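Local coordinates for protein diaminopropionate ammonia-lyase (Escherichia coli, PDB 4D9I) that uses pyridoxal 5'-phosphate to eliminate ammonia from both L- and D-2,3-diaminopropionate, giving pyruvate and ammonia, at residues Thr45-Leu50 with Val214-Glu219; Leu63-Ser68 with Leu372-Glu377. All coordinates share one frame; numbering follows the deposited sequence.

Interaction 1 of 2, residues Thr45-Leu50 with Val214-Glu219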
loop_
_atom_site.group_PDB
_atom_site.type_symbol
_atom_site.label_atom_id
_atom_site.label_comp_id
_atom_site.label_asym_id
_atom_site.label_seq_id
_atom_site.Cartn_x
_atom_site.Cartn_y
_atom_site.Cartn_z
ATOM N N THR B 45 -0.019 -16.723 -14.846
ATOM C CA THR B 45 -0.073 -15.681 -13.827
ATOM C C THR B 45 0.116 -14.308 -14.495
ATOM O O THR B 45 0.777 -14.204 -15.530
ATOM C CB THR B 45 1.043 -15.879 -12.782
ATOM O OG1 THR B 45 2.309 -15.937 -13.447
ATOM C CG2 THR B 45 0.840 -17.153 -11.962
ATOM N N PRO B 46 -0.463 -13.239 -13.918
ATOM C CA PRO B 46 -0.359 -11.992 -14.666
ATOM C C PRO B 46 1.058 -11.461 -14.774
ATOM O O PRO B 46 1.896 -11.676 -13.881
ATOM C CB PRO B 46 -1.238 -10.999 -13.868
ATOM C CG PRO B 46 -2.145 -11.860 -13.021
ATOM C CD PRO B 46 -1.376 -13.137 -12.766
ATOM N N LEU B 47 1.301 -10.761 -15.877
ATOM C CA LEU B 47 2.501 -9.971 -16.025
ATOM C C LEU B 47 2.071 -8.509 -15.988
ATOM O O LEU B 47 1.521 -7.999 -16.963
ATOM C CB LEU B 47 3.182 -10.273 -17.360
ATOM C CG LEU B 47 4.533 -9.578 -17.570
ATOM C CD1 LEU B 47 5.526 -10.092 -16.532
ATOM C CD2 LEU B 47 5.072 -9.840 -18.964
ATOM N N CYS B 48 2.320 -7.841 -14.872
ATOM C CA CYS B 48 1.730 -6.515 -14.656
ATOM C C CYS B 48 2.665 -5.424 -15.169
ATOM O O CYS B 48 3.870 -5.468 -14.913
ATOM C CB CYS B 48 1.420 -6.302 -13.174
ATOM S SG CYS B 48 0.494 -7.647 -12.394
ATOM N N ALA B 49 2.115 -4.454 -15.889
ATOM C CA ALA B 49 2.908 -3.360 -16.396
ATOM C C ALA B 49 2.874 -2.201 -15.399
ATOM O O ALA B 49 1.842 -1.564 -15.212
ATOM C CB ALA B 49 2.411 -2.923 -17.773
ATOM N N LEU B 50 4.000 -1.932 -14.751
ATOM C CA LEU B 50 4.017 -0.837 -13.806
ATOM C C LEU B 50 4.515 0.402 -14.560
ATOM O O LEU B 50 5.613 0.869 -14.329
ATOM C CB LEU B 50 4.863 -1.172 -12.564
ATOM C CG LEU B 50 4.515 -2.460 -11.807
ATOM C CD1 LEU B 50 5.441 -2.609 -10.605
ATOM C CD2 LEU B 50 3.052 -2.521 -11.343
ATOM N N VAL B 214 7.409 -14.692 -21.553
ATOM C CA VAL B 214 7.875 -14.371 -22.899
ATOM C C VAL B 214 6.672 -14.254 -23.835
ATOM O O VAL B 214 6.570 -13.298 -24.590
ATOM C CB VAL B 214 8.900 -15.399 -23.445
ATOM C CG1 VAL B 214 9.166 -15.163 -24.921
ATOM C CG2 VAL B 214 10.210 -15.277 -22.695
ATOM N N GLU B 215 5.766 -15.228 -23.760
ATOM C CA GLU B 215 4.508 -15.178 -24.502
ATOM C C GLU B 215 3.773 -13.881 -24.168
ATOM O O GLU B 215 3.260 -13.218 -25.050
ATOM C CB GLU B 215 3.619 -16.374 -24.149
ATOM C CG GLU B 215 2.337 -16.442 -24.967
ATOM C CD GLU B 215 1.373 -17.533 -24.502
ATOM O OE1 GLU B 215 1.622 -18.176 -23.466
ATOM O OE2 GLU B 215 0.341 -17.747 -25.178
ATOM N N GLN B 216 3.707 -13.535 -22.885
ATOM C CA GLN B 216 3.011 -12.311 -22.488
ATOM C C GLN B 216 3.707 -11.055 -23.023
ATOM O O GLN B 216 3.040 -10.145 -23.509
ATOM C CB GLN B 216 2.835 -12.242 -20.977
ATOM C CG GLN B 216 1.769 -13.180 -20.445
ATOM C CD GLN B 216 1.961 -13.475 -18.985
ATOM O OE1 GLN B 216 3.077 -13.739 -18.546
ATOM N NE2 GLN B 216 0.888 -13.408 -18.218
ATOM N N MET B 217 5.036 -11.008 -22.932
ATOM C CA MET B 217 5.805 -9.882 -23.472
ATOM C C MET B 217 5.628 -9.753 -24.984
ATOM O O MET B 217 5.460 -8.644 -25.500
ATOM C CB MET B 217 7.281 -9.956 -23.066
ATOM C CG MET B 217 7.539 -9.524 -21.621
ATOM S SD MET B 217 9.255 -9.596 -21.028
ATOM C CE MET B 217 9.667 -11.331 -21.160
ATOM N N ARG B 218 5.626 -10.880 -25.685
ATOM C CA ARG B 218 5.369 -10.873 -27.126
ATOM C C ARG B 218 3.972 -10.337 -27.465
ATOM O O ARG B 218 3.824 -9.585 -28.414
ATOM C CB ARG B 218 5.595 -12.262 -27.729
ATOM C CG ARG B 218 7.059 -12.614 -27.931
ATOM C CD ARG B 218 7.211 -14.067 -28.378
ATOM N NE ARG B 218 8.611 -14.459 -28.524
ATOM C CZ ARG B 218 9.069 -15.708 -28.397
ATOM N NH1 ARG B 218 8.259 -16.717 -28.082
ATOM N NH2 ARG B 218 10.361 -15.944 -28.535
ATOM N N GLU B 219 2.959 -10.706 -26.679
ATOM C CA GLU B 219 1.608 -10.160 -26.886
ATOM C C GLU B 219 1.577 -8.640 -26.658
ATOM O O GLU B 219 0.830 -7.917 -27.324
ATOM C CB GLU B 219 0.579 -10.859 -25.985
ATOM C CG GLU B 219 -0.853 -10.340 -26.151
ATOM C CD GLU B 219 -1.869 -11.086 -25.296
ATOM O OE1 GLU B 219 -1.585 -11.343 -24.103
ATOM O OE2 GLU B 219 -2.961 -11.417 -25.816
#
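Q216 and L47 lie across one another where helix 208-220 packs on the face of the mixed sheet of this fold type II PLP enzyme, beside one of its edge strands, 47-49. The glutamine side chain runs extended beyond CG from the helix toward the start of the strand, where its flat amide meets the carbonyl of T45. The NE2 to T45 O hydrogen bond is 2.8 Å long and nearly straight, 165° at the hydrogen. T45 O lies almost in the amide plane of Q216, while NE2 stands tilted 26° from the plane of the carbonyl it serves. The other branch of the amide, OE1, accepts from K65 NZ, and the same ammonium also donates to T45 O. An amide, with a donor end for T45 O and an acceptor end for K65 NZ, therefore suits this place, and the two bonds fix which way it is turned. An alanine here would probably leave T45 O without its amide donor and K65 NZ without one of its acceptors, opening a gap beside L47 CB. T45 itself is anchored further by its OG1, which is hydrogen-bonded to E67.

L47 is the apolar half of the arrangement. Its CG is set anti to the backbone N (chi1 -175°). Its CB passes 3.7 Å from OE1 of Q216. A leucine fits because the side chain is buried, also resting on K65 of the adjoining strand and L372 of the one beyond it. M217, a flexible unbranched side chain, also touches L63, L372 and Y248 of helix 235-248. Its methylene meets the leucine directly: M217 CG lies 3.6 Å from L47 CD2, and the same methyl is 3.9 Å from Q216 CB.

Interaction 2 of 2, residues Leu63-Ser68 with Leu372-Glu377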
loop_
_atom_site.group_PDB
_atom_site.type_symbol
_atom_site.label_atom_id
_atom_site.label_comp_id
_atom_site.label_asym_id
_atom_site.label_seq_id
_atom_site.Cartn_x
_atom_site.Cartn_y
_atom_site.Cartn_z
ATOM N N LEU B 63 7.969 -4.681 -15.696
ATOM C CA LEU B 63 6.991 -5.742 -15.865
ATOM C C LEU B 63 7.194 -6.725 -14.733
ATOM O O LEU B 63 8.315 -7.229 -14.547
ATOM C CB LEU B 63 7.172 -6.446 -17.207
ATOM C CG LEU B 63 7.157 -5.530 -18.442
ATOM C CD1 LEU B 63 7.639 -6.304 -19.651
ATOM C CD2 LEU B 63 5.768 -4.938 -18.661
ATOM N N VAL B 64 6.144 -6.978 -13.970
ATOM C CA VAL B 64 6.259 -7.869 -12.804
ATOM C C VAL B 64 5.439 -9.119 -13.028
ATOM O O VAL B 64 4.194 -9.069 -13.119
ATOM C CB VAL B 64 5.808 -7.191 -11.490
ATOM C CG1 VAL B 64 6.013 -8.139 -10.289
ATOM C CG2 VAL B 64 6.563 -5.881 -11.283
ATOM N N LYS B 65 6.139 -10.243 -13.093
ATOM C CA LYS B 65 5.500 -11.547 -13.098
ATOM C C LYS B 65 5.023 -11.886 -11.691
ATOM O O LYS B 65 5.848 -12.107 -10.772
ATOM C CB LYS B 65 6.498 -12.590 -13.636
ATOM C CG LYS B 65 5.912 -13.957 -13.978
ATOM C CD LYS B 65 4.805 -13.903 -15.030
ATOM C CE LYS B 65 4.448 -15.317 -15.507
ATOM N NZ LYS B 65 3.141 -15.366 -16.221
ATOM N N ASP B 66 3.692 -11.963 -11.531
ATOM C CA ASP B 66 3.039 -12.075 -10.231
ATOM C C ASP B 66 2.669 -13.523 -9.880
ATOM O O ASP B 66 1.577 -14.020 -10.204
ATOM C CB ASP B 66 1.805 -11.150 -10.171
ATOM C CG ASP B 66 1.109 -11.184 -8.828
ATOM O OD1 ASP B 66 1.655 -11.787 -7.873
ATOM O OD2 ASP B 66 0.016 -10.580 -8.713
ATOM N N GLU B 67 3.594 -14.182 -9.193
ATOM C CA GLU B 67 3.477 -15.610 -8.915
ATOM C C GLU B 67 2.660 -15.883 -7.665
ATOM O O GLU B 67 2.494 -17.039 -7.268
ATOM C CB GLU B 67 4.865 -16.278 -8.869
ATOM C CG GLU B 67 5.491 -16.437 -10.259
ATOM C CD GLU B 67 4.694 -17.401 -11.142
ATOM O OE1 GLU B 67 4.224 -18.450 -10.640
ATOM O OE2 GLU B 67 4.506 -17.097 -12.344
ATOM N N SER B 68 2.116 -14.823 -7.063
ATOM C CA SER B 68 1.159 -15.006 -5.977
ATOM C C SER B 68 -0.124 -15.662 -6.493
ATOM O O SER B 68 -0.900 -16.237 -5.706
ATOM C CB SER B 68 0.824 -13.684 -5.268
ATOM O OG SER B 68 -0.047 -12.875 -6.043
ATOM N N LEU B 372 12.174 -6.839 -16.581
ATOM C CA LEU B 372 11.384 -7.942 -16.114
ATOM C C LEU B 372 11.760 -8.243 -14.669
ATOM O O LEU B 372 12.926 -8.448 -14.347
ATOM C CB LEU B 372 11.601 -9.181 -17.016
ATOM C CG LEU B 372 10.970 -10.513 -16.578
ATOM C CD1 LEU B 372 9.476 -10.398 -16.375
ATOM C CD2 LEU B 372 11.283 -11.596 -17.611
ATOM N N VAL B 373 10.762 -8.238 -13.797
ATOM C CA VAL B 373 10.942 -8.534 -12.370
ATOM C C VAL B 373 10.054 -9.726 -12.074
ATOM O O VAL B 373 8.983 -9.848 -12.669
ATOM C CB VAL B 373 10.530 -7.309 -11.516
ATOM C CG1 VAL B 373 10.638 -7.581 -10.029
ATOM C CG2 VAL B 373 11.425 -6.113 -11.872
ATOM N N ILE B 374 10.506 -10.617 -11.184
ATOM C CA ILE B 374 9.681 -11.723 -10.747
ATOM C C ILE B 374 9.271 -11.536 -9.292
ATOM O O ILE B 374 10.133 -11.417 -8.410
ATOM C CB ILE B 374 10.395 -13.096 -10.914
ATOM C CG1 ILE B 374 11.118 -13.212 -12.266
ATOM C CG2 ILE B 374 9.409 -14.228 -10.643
ATOM C CD1 ILE B 374 10.250 -13.236 -13.528
ATOM N N SER B 375 7.962 -11.486 -9.053
ATOM C CA SER B 375 7.441 -11.536 -7.704
ATOM C C SER B 375 7.144 -12.987 -7.395
ATOM O O SER B 375 6.113 -13.541 -7.802
ATOM C CB SER B 375 6.179 -10.690 -7.536
ATOM O OG SER B 375 5.879 -10.618 -6.161
ATOM N N THR B 376 8.064 -13.609 -6.673
ATOM C CA THR B 376 8.031 -15.076 -6.488
ATOM C C THR B 376 6.985 -15.551 -5.489
ATOM O O THR B 376 6.608 -16.730 -5.503
ATOM C CB THR B 376 9.407 -15.583 -6.032
ATOM O OG1 THR B 376 9.876 -14.711 -4.993
ATOM C CG2 THR B 376 10.385 -15.578 -7.202
ATOM N N GLU B 377 6.512 -14.658 -4.615
ATOM C CA GLU B 377 5.478 -15.037 -3.653
ATOM C C GLU B 377 4.636 -13.844 -3.253
ATOM O O GLU B 377 5.108 -12.708 -3.325
ATOM C CB GLU B 377 6.094 -15.660 -2.381
ATOM C CG GLU B 377 7.048 -14.723 -1.632
ATOM C CD GLU B 377 7.347 -15.164 -0.194
ATOM O OE1 GLU B 377 7.024 -16.318 0.213
ATOM O OE2 GLU B 377 7.935 -14.336 0.541
HETATM O O HOH W 1 3.429 -11.515 -5.867
#
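L63, V64, K65 and D66 pair in register with L372, V373, I374 and S375 as neighbouring parallel strands of the main sheet. The backbone ladder comes first: V373 N donates to L63 O (2.8 Å), K65 N to V373 O, and S375 N to K65 O. E67 N extends it past the strand end, giving S375 O a donor at 2.9 Å. V64 CA also offers a CA-H...O contact to V373 O.

Carbon contacts lie on both faces. Beta-branched V64 sets CG1 3.8 Å from S375 CB and CG2 4.2 Å from V373 CB; on the other face I374 CD1 reaches K65 CB at 3.8 Å. K65 is a lysine whose aliphatic stem packs here while NZ leads away to a salt bridge with E212.

Polar groups gather at the C-terminal ends of the strands. D66 OD1 takes S68 OG (2.7 Å) and S68 N from the same face of its carboxylate, and the bond from S68 N closes an Asx turn. The short side chain of S375 puts a hydroxyl here that meets a water bound to OD1 and is also hydrogen-bonded to S336 OG.

Helix 208-220 packs L209 on E67 and I374, while strands 47-49 and 226-230 flank the pair.

In the fold
Interactions 1 and 2 have centres 10 Å apart and share one mixed sheet, in which strands 226-230, 370-375, 61-66 and 47-49 follow one another across. Along the chain their segments alternate: 45-50, 63-68, 214-219, then 372-377, so that early and late parts of the PLP-dependent fold are brought side by side. Interaction 2 joins two inner strands; interaction 1 lays helix 208-220 against the sheet at its edge strand 47-49. The side chains of K65 and E67 reach from one contact to T45 in the other. At its far end interaction 2 approaches the catalytic region, with the side chain of E377 about 7 Å from that of D120, inferred to be the proton acceptor for the L-isomer.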